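Local coordinates for oxidoreductase NdmD (Pseudomonas putida, PDB 6ICM), which oxidises NADH and passes electrons to the demethylases NdmA and NdmB in caffeine degradation, this piece being its C-terminal [2Fe-2S] ferredoxin-type domain, at residues Cys44-Val49 and Lys69-Cys74; Glu3-Lys8 and Lys81-Asp86. One frame throughout, in Å; residues are numbered along the deposited sequence.

Interaction 1 (Cys44-Val49 and Lys69-Cys74); sequences CITPVV and KWIMPC. With FES (Fe2/s2 (inorganic) cluster), chain K.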
loop_
_atom_site.group_PDB
_atom_site.type_symbol
_atom_site.label_atom_id
_atom_site.label_comp_id
_atom_site.label_asym_id
_atom_site.label_seq_id
_atom_site.Cartn_x
_atom_site.Cartn_y
_atom_site.Cartn_z
ATOM N N CYS D 44 -31.240 -4.558 -40.051
ATOM C CA CYS D 44 -32.348 -4.908 -40.927
ATOM C C CYS D 44 -31.934 -5.078 -42.365
ATOM O O CYS D 44 -32.839 -5.081 -43.194
ATOM C CB CYS D 44 -33.435 -3.839 -40.843
ATOM S SG CYS D 44 -33.066 -2.356 -41.795
ATOM N N ILE D 45 -30.664 -5.191 -42.761
ATOM C CA ILE D 45 -30.368 -5.302 -44.177
ATOM C C ILE D 45 -30.966 -6.597 -44.685
ATOM O O ILE D 45 -30.904 -7.636 -44.016
ATOM C CB ILE D 45 -28.861 -5.213 -44.441
ATOM C CG1 ILE D 45 -28.620 -4.958 -45.919
ATOM C CG2 ILE D 45 -28.156 -6.488 -44.069
ATOM C CD1 ILE D 45 -27.163 -4.970 -46.280
ATOM N N THR D 46 -31.655 -6.514 -45.809
ATOM C CA THR D 46 -32.283 -7.668 -46.425
ATOM C C THR D 46 -31.975 -7.619 -47.913
ATOM O O THR D 46 -31.665 -6.552 -48.461
ATOM C CB THR D 46 -33.806 -7.715 -46.183
ATOM O OG1 THR D 46 -34.489 -6.989 -47.198
ATOM C CG2 THR D 46 -34.159 -7.081 -44.884
ATOM N N PRO D 47 -32.001 -8.764 -48.582
ATOM C CA PRO D 47 -31.531 -8.809 -49.964
ATOM C C PRO D 47 -32.669 -8.730 -50.962
ATOM O O PRO D 47 -33.785 -9.156 -50.673
ATOM C CB PRO D 47 -30.811 -10.155 -50.017
ATOM C CG PRO D 47 -31.600 -10.989 -49.120
ATOM C CD PRO D 47 -32.123 -10.111 -48.016
ATOM N N VAL D 48 -32.387 -8.187 -52.138
ATOM C CA VAL D 48 -33.394 -7.926 -53.153
ATOM C C VAL D 48 -33.061 -8.753 -54.389
ATOM O O VAL D 48 -31.890 -8.847 -54.787
ATOM C CB VAL D 48 -33.442 -6.428 -53.481
ATOM C CG1 VAL D 48 -34.370 -6.161 -54.644
ATOM C CG2 VAL D 48 -33.832 -5.647 -52.230
ATOM N N VAL D 49 -34.087 -9.373 -54.973
ATOM C CA VAL D 49 -33.963 -10.020 -56.282
ATOM C C VAL D 49 -34.339 -9.066 -57.408
ATOM O O VAL D 49 -33.570 -8.867 -58.352
ATOM C CB VAL D 49 -34.811 -11.307 -56.339
ATOM C CG1 VAL D 49 -34.429 -12.092 -57.557
ATOM C CG2 VAL D 49 -34.588 -12.131 -55.093
ATOM N N LYS D 69 -29.385 -4.953 -55.034
ATOM C CA LYS D 69 -29.230 -6.231 -54.366
ATOM C C LYS D 69 -29.469 -6.131 -52.858
ATOM O O LYS D 69 -29.531 -7.173 -52.184
ATOM C CB LYS D 69 -27.838 -6.810 -54.677
ATOM C CG LYS D 69 -27.722 -8.317 -54.431
ATOM C CD LYS D 69 -26.250 -8.786 -54.343
ATOM C CE LYS D 69 -26.125 -10.167 -53.646
ATOM N NZ LYS D 69 -24.703 -10.650 -53.555
ATOM N N TRP D 70 -29.643 -4.915 -52.321
ATOM C CA TRP D 70 -29.873 -4.710 -50.894
ATOM C C TRP D 70 -30.835 -3.555 -50.666
ATOM O O TRP D 70 -30.991 -2.671 -51.511
ATOM C CB TRP D 70 -28.590 -4.387 -50.145
ATOM C CG TRP D 70 -27.500 -5.317 -50.390
ATOM C CD1 TRP D 70 -26.415 -5.115 -51.193
ATOM C CD2 TRP D 70 -27.351 -6.614 -49.825
ATOM N NE1 TRP D 70 -25.592 -6.218 -51.160
ATOM C CE2 TRP D 70 -26.143 -7.150 -50.323
ATOM C CE3 TRP D 70 -28.114 -7.373 -48.944
ATOM C CZ2 TRP D 70 -25.688 -8.412 -49.973
ATOM C CZ3 TRP D 70 -27.658 -8.628 -48.588
ATOM C CH2 TRP D 70 -26.455 -9.136 -49.103
ATOM N N ILE D 71 -31.447 -3.556 -49.481
ATOM C CA ILE D 71 -32.352 -2.490 -49.064
ATOM C C ILE D 71 -32.447 -2.531 -47.547
ATOM O O ILE D 71 -32.382 -3.599 -46.934
ATOM C CB ILE D 71 -33.756 -2.617 -49.717
ATOM C CG1 ILE D 71 -34.576 -1.357 -49.439
ATOM C CG2 ILE D 71 -34.517 -3.840 -49.188
ATOM C CD1 ILE D 71 -35.907 -1.317 -50.090
ATOM N N MET D 72 -32.592 -1.353 -46.939
ATOM C CA MET D 72 -32.813 -1.212 -45.510
ATOM C C MET D 72 -34.284 -0.865 -45.307
ATOM O O MET D 72 -34.684 0.296 -45.513
ATOM C CB MET D 72 -31.905 -0.122 -44.931
ATOM C CG MET D 72 -30.485 -0.134 -45.502
ATOM S SD MET D 72 -29.541 -1.648 -45.155
ATOM C CE MET D 72 -29.823 -1.741 -43.386
ATOM N N PRO D 73 -35.135 -1.828 -44.950
ATOM C CA PRO D 73 -36.585 -1.569 -44.945
ATOM C C PRO D 73 -37.047 -0.581 -43.901
ATOM O O PRO D 73 -38.168 -0.069 -44.022
ATOM C CB PRO D 73 -37.191 -2.954 -44.692
ATOM C CG PRO D 73 -36.064 -3.795 -44.209
ATOM C CD PRO D 73 -34.834 -3.260 -44.849
ATOM N N CYS D 74 -36.239 -0.291 -42.886
ATOM C CA CYS D 74 -36.695 0.615 -41.846
ATOM C C CYS D 74 -36.909 2.027 -42.368
ATOM O O CYS D 74 -37.695 2.773 -41.769
ATOM C CB CYS D 74 -35.694 0.641 -40.695
ATOM S SG CYS D 74 -34.064 1.262 -41.167
HETATM FE FE1 FES K . -30.876 -0.411 -38.167
HETATM FE FE2 FES K . -32.777 -0.457 -40.532
HETATM S S1 FES K . -32.894 -1.195 -38.474
HETATM S S2 FES K . -30.747 0.347 -40.208
#

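Interaction 2 (Glu3-Lys8 and Lys81-Asp86); sequences EVELKK and KKIVLD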
loop_
_atom_site.group_PDB
_atom_site.type_symbol
_atom_site.label_atom_id
_atom_site.label_comp_id
_atom_site.label_asym_id
_atom_site.label_seq_id
_atom_site.Cartn_x
_atom_site.Cartn_y
_atom_site.Cartn_z
ATOM N N GLU D 3 -47.240 -0.511 -53.030
ATOM C CA GLU D 3 -46.309 -1.493 -53.582
ATOM C C GLU D 3 -46.611 -2.890 -53.041
ATOM O O GLU D 3 -47.011 -3.041 -51.883
ATOM C CB GLU D 3 -44.831 -1.111 -53.290
ATOM C CG GLU D 3 -44.568 -0.277 -52.003
ATOM C CD GLU D 3 -43.244 -0.633 -51.299
ATOM O OE1 GLU D 3 -42.540 -1.550 -51.770
ATOM O OE2 GLU D 3 -42.904 -0.001 -50.272
ATOM N N VAL D 4 -46.438 -3.897 -53.893
ATOM C CA VAL D 4 -46.630 -5.306 -53.527
ATOM C C VAL D 4 -45.238 -5.912 -53.321
ATOM O O VAL D 4 -44.233 -5.284 -53.625
ATOM C CB VAL D 4 -47.425 -6.096 -54.631
ATOM C CG1 VAL D 4 -47.880 -7.478 -54.164
ATOM C CG2 VAL D 4 -48.623 -5.318 -55.152
ATOM N N GLU D 5 -45.184 -7.166 -52.856
ATOM C CA GLU D 5 -43.890 -7.844 -52.859
ATOM C C GLU D 5 -43.989 -9.341 -52.577
ATOM O O GLU D 5 -44.873 -9.796 -51.837
ATOM C CB GLU D 5 -42.982 -7.234 -51.830
ATOM C CG GLU D 5 -43.355 -7.621 -50.510
ATOM C CD GLU D 5 -42.988 -6.494 -49.572
ATOM O OE1 GLU D 5 -42.348 -5.526 -50.056
ATOM O OE2 GLU D 5 -43.374 -6.536 -48.359
ATOM N N LEU D 6 -42.972 -10.071 -53.064
ATOM C CA LEU D 6 -42.921 -11.529 -53.197
ATOM C C LEU D 6 -41.747 -12.045 -52.363
ATOM O O LEU D 6 -41.032 -11.264 -51.740
ATOM C CB LEU D 6 -42.794 -11.900 -54.706
ATOM C CG LEU D 6 -43.292 -13.084 -55.573
ATOM C CD1 LEU D 6 -43.191 -12.683 -57.049
ATOM C CD2 LEU D 6 -42.561 -14.426 -55.362
ATOM N N LYS D 7 -41.537 -13.372 -52.350
ATOM C CA LYS D 7 -40.398 -13.985 -51.654
ATOM C C LYS D 7 -39.977 -15.296 -52.328
ATOM O O LYS D 7 -40.637 -15.797 -53.244
ATOM C CB LYS D 7 -40.717 -14.286 -50.181
ATOM C CG LYS D 7 -41.463 -13.238 -49.401
ATOM C CD LYS D 7 -40.541 -12.417 -48.611
ATOM C CE LYS D 7 -41.197 -12.108 -47.305
ATOM N NZ LYS D 7 -41.643 -13.378 -46.647
ATOM N N LYS D 8 -38.863 -15.872 -51.850
ATOM C CA LYS D 8 -38.562 -17.296 -52.034
ATOM C C LYS D 8 -39.443 -18.210 -51.184
ATOM O O LYS D 8 -39.269 -19.434 -51.229
ATOM C CB LYS D 8 -37.126 -17.603 -51.643
ATOM C CG LYS D 8 -36.989 -17.890 -50.137
ATOM C CD LYS D 8 -35.654 -18.512 -49.758
ATOM C CE LYS D 8 -34.501 -17.523 -49.734
ATOM N NZ LYS D 8 -33.306 -18.206 -49.158
ATOM N N LYS D 81 -43.457 -0.874 -58.623
ATOM C CA LYS D 81 -44.742 -1.301 -58.107
ATOM C C LYS D 81 -44.658 -2.633 -57.383
ATOM O O LYS D 81 -45.430 -2.877 -56.446
ATOM C CB LYS D 81 -45.752 -1.381 -59.257
ATOM C CG LYS D 81 -47.218 -1.341 -58.834
ATOM C CD LYS D 81 -47.569 -0.072 -58.058
ATOM C CE LYS D 81 -48.254 0.970 -58.932
ATOM N NZ LYS D 81 -48.470 2.253 -58.197
ATOM N N LYS D 82 -43.732 -3.492 -57.793
ATOM C CA LYS D 82 -43.431 -4.731 -57.096
ATOM C C LYS D 82 -41.956 -4.739 -56.708
ATOM O O LYS D 82 -41.129 -4.073 -57.340
ATOM C CB LYS D 82 -43.749 -5.962 -57.963
ATOM C CG LYS D 82 -44.087 -7.208 -57.162
ATOM C CD LYS D 82 -44.125 -8.461 -58.029
ATOM C CE LYS D 82 -44.791 -9.627 -57.296
ATOM N NZ LYS D 82 -46.282 -9.473 -57.241
ATOM N N ILE D 83 -41.639 -5.494 -55.658
ATOM C CA ILE D 83 -40.265 -5.706 -55.197
ATOM C C ILE D 83 -40.184 -7.113 -54.621
ATOM O O ILE D 83 -41.061 -7.520 -53.860
ATOM C CB ILE D 83 -39.836 -4.651 -54.143
ATOM C CG1 ILE D 83 -38.503 -5.038 -53.478
ATOM C CG2 ILE D 83 -40.936 -4.420 -53.096
ATOM C CD1 ILE D 83 -38.055 -4.101 -52.376
ATOM N N VAL D 84 -39.157 -7.877 -54.971
ATOM C CA VAL D 84 -39.050 -9.240 -54.449
ATOM C C VAL D 84 -37.824 -9.343 -53.555
ATOM O O VAL D 84 -36.695 -9.094 -54.002
ATOM C CB VAL D 84 -39.001 -10.285 -55.571
ATOM C CG1 VAL D 84 -39.052 -11.678 -54.972
ATOM C CG2 VAL D 84 -40.155 -10.081 -56.503
ATOM N N LEU D 85 -38.053 -9.712 -52.300
ATOM C CA LEU D 85 -36.988 -9.922 -51.331
ATOM C C LEU D 85 -36.685 -11.404 -51.225
ATOM O O LEU D 85 -37.601 -12.225 -51.153
ATOM C CB LEU D 85 -37.361 -9.377 -49.953
ATOM C CG LEU D 85 -38.101 -8.048 -49.895
ATOM C CD1 LEU D 85 -38.378 -7.754 -48.442
ATOM C CD2 LEU D 85 -37.297 -6.944 -50.532
ATOM N N ASP D 86 -35.398 -11.733 -51.192
ATOM C CA ASP D 86 -34.929 -13.111 -51.256
ATOM C C ASP D 86 -34.916 -13.693 -49.834
ATOM O O ASP D 86 -33.872 -13.911 -49.207
ATOM C CB ASP D 86 -33.571 -13.142 -51.946
ATOM C CG ASP D 86 -32.989 -14.536 -52.067
ATOM O OD1 ASP D 86 -33.745 -15.529 -51.950
ATOM O OD2 ASP D 86 -31.755 -14.625 -52.274
#

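Interaction 1 (Cys44-Val49 and Lys69-Cys74)
Two cysteine thiolates of a [2Fe-2S] ferredoxin-type site hold one iron between them: FE2 of the cluster is bound by Cys-44 SG at 2.3 Å and by Cys-74 SG at 2.2 Å. Cys-36 and Cys-41 probably complete the cluster ligation on the other iron, as in plant-type ferredoxins. In both Cys-44 and Cys-74 the sulfur sits in the crowded position between the backbone N and the carbonyl carbon (chi1 78° and 63°), and the two sulfurs meet the same iron from different segments. Met-72 supplies an apolar neighbour. Bent at chi2 and chi3, its flexible chain folds back to bring CE 3.9 Å from the cluster sulfide S2 and also against Cys-44 SG. The Met-72 side chain crosses that of Ile-45 obliquely, SD lying 3.5 Å from Ile-45 CG1.

Behind this first shell, antiparallel strands 46-48 and 70-71 run back from the two cysteines, which lie just outside the paired residues. Thr-46 and Ile-71 are a hydrogen-bonded pair whose N-H groups and carbonyls bond reciprocally, whereas Pro-47, having no N-H to give, suits the non-hydrogen-bonded position opposite Trp-70. One face of this small ribbon carries the side chains of Thr-46 and Ile-71; the methyl of Thr-46 meets the ring of Pro-73 tip to tip, and branched Ile-71 leads on to Leu-21 of helix 21-27 and Leu-53. The other face carries Pro-47 and Trp-70. Ile-45 CD1 approaches the broad indole obliquely, 3.7 Å from Trp-70 CE3, while Pro-47 CB comes within 3.8 Å of CZ3 of the same ring. At the far end from the iron, Val-48 N donates to Lys-69 O over 3.0 Å from above the carbonyl plane.

Interaction 2 (Glu3-Lys8 and Lys81-Asp86)
This is a parallel pairing of the N-terminal strand 3-6 with the C-terminal, weakly bonded strand 82-85, and it joins the two ends of the chain in the domain's mixed sheet. Strand 3-6 is central, with strand 13-15 antiparallel on its other side. The strand directions cross at -29°, and the bonding ladder is uneven. Its firmest rung is Val-4 N to Lys-81 O, 2.9 Å and nearly along the C=O axis; Leu-6 N reaches Ile-83 O at 3.3 Å, though that oxygen is less surely placed, whereas Ile-83 N to Val-4 O and Leu-85 N to Leu-6 O are weak.

The face bearing Val-4, Leu-6, Lys-82 and Val-84 is partly exposed, which suits aliphatic groups mixed with a lysine. Leu-6 and Val-84 lie side by side, CB of Leu-6 being 3.7 Å from Val-84 CG2. Lys-82 leaves the backbone with CG anti to N (chi1 -153°), and its methylene chain crosses Leu-6 obliquely, CE lying 3.5 Å from Leu-6 CD1; a bend at chi4 (76°) leaves NZ 4.0 Å from Val-4 CG1. An alanine here would end at CB and lack the CE contact with Leu-6 CD1, so Leu-6 would probably be less well covered.

On the other, buried face, branched Ile-83 lies beside Glu-5 and also Glu-3: its CG2 methyl is 3.5 Å from both Glu-3 OE1 and Glu-5 OE1. Such a setting might favour a protonated carboxylate. Glu-5 also touches Leu-21 and Cys-25 of helix 21-27. Past the strands, Lys-8 bends across Asp-86, giving a long salt bridge (NZ to OD1 3.9 Å). First and last strands running parallel beside each other, with a helix packed on one face, are the hallmark of the beta-grasp fold of plant-type ferredoxins.

How the interactions relate
Interaction 2 brings the two chain ends together, and the segments of interaction 1 both lie in the sequence between them; the centres of the two contacts are about 11 Å apart. They meet directly along segments 44-49 and 81-86. Val-49 N probably donates to Val-84 O at 2.8 Å, and Asp-86 N to Pro-47 O at 3.1 Å, so the C-terminal strand is joined to 3-8 on one side and to 44-49 on the other. Interaction 1 contributes ligands to the cluster itself, whereas the side chain of Leu-85 in interaction 2 stands about 12 Å from it. The beta-grasp sheet thus connects to the cluster-bearing part through shared backbone bonds.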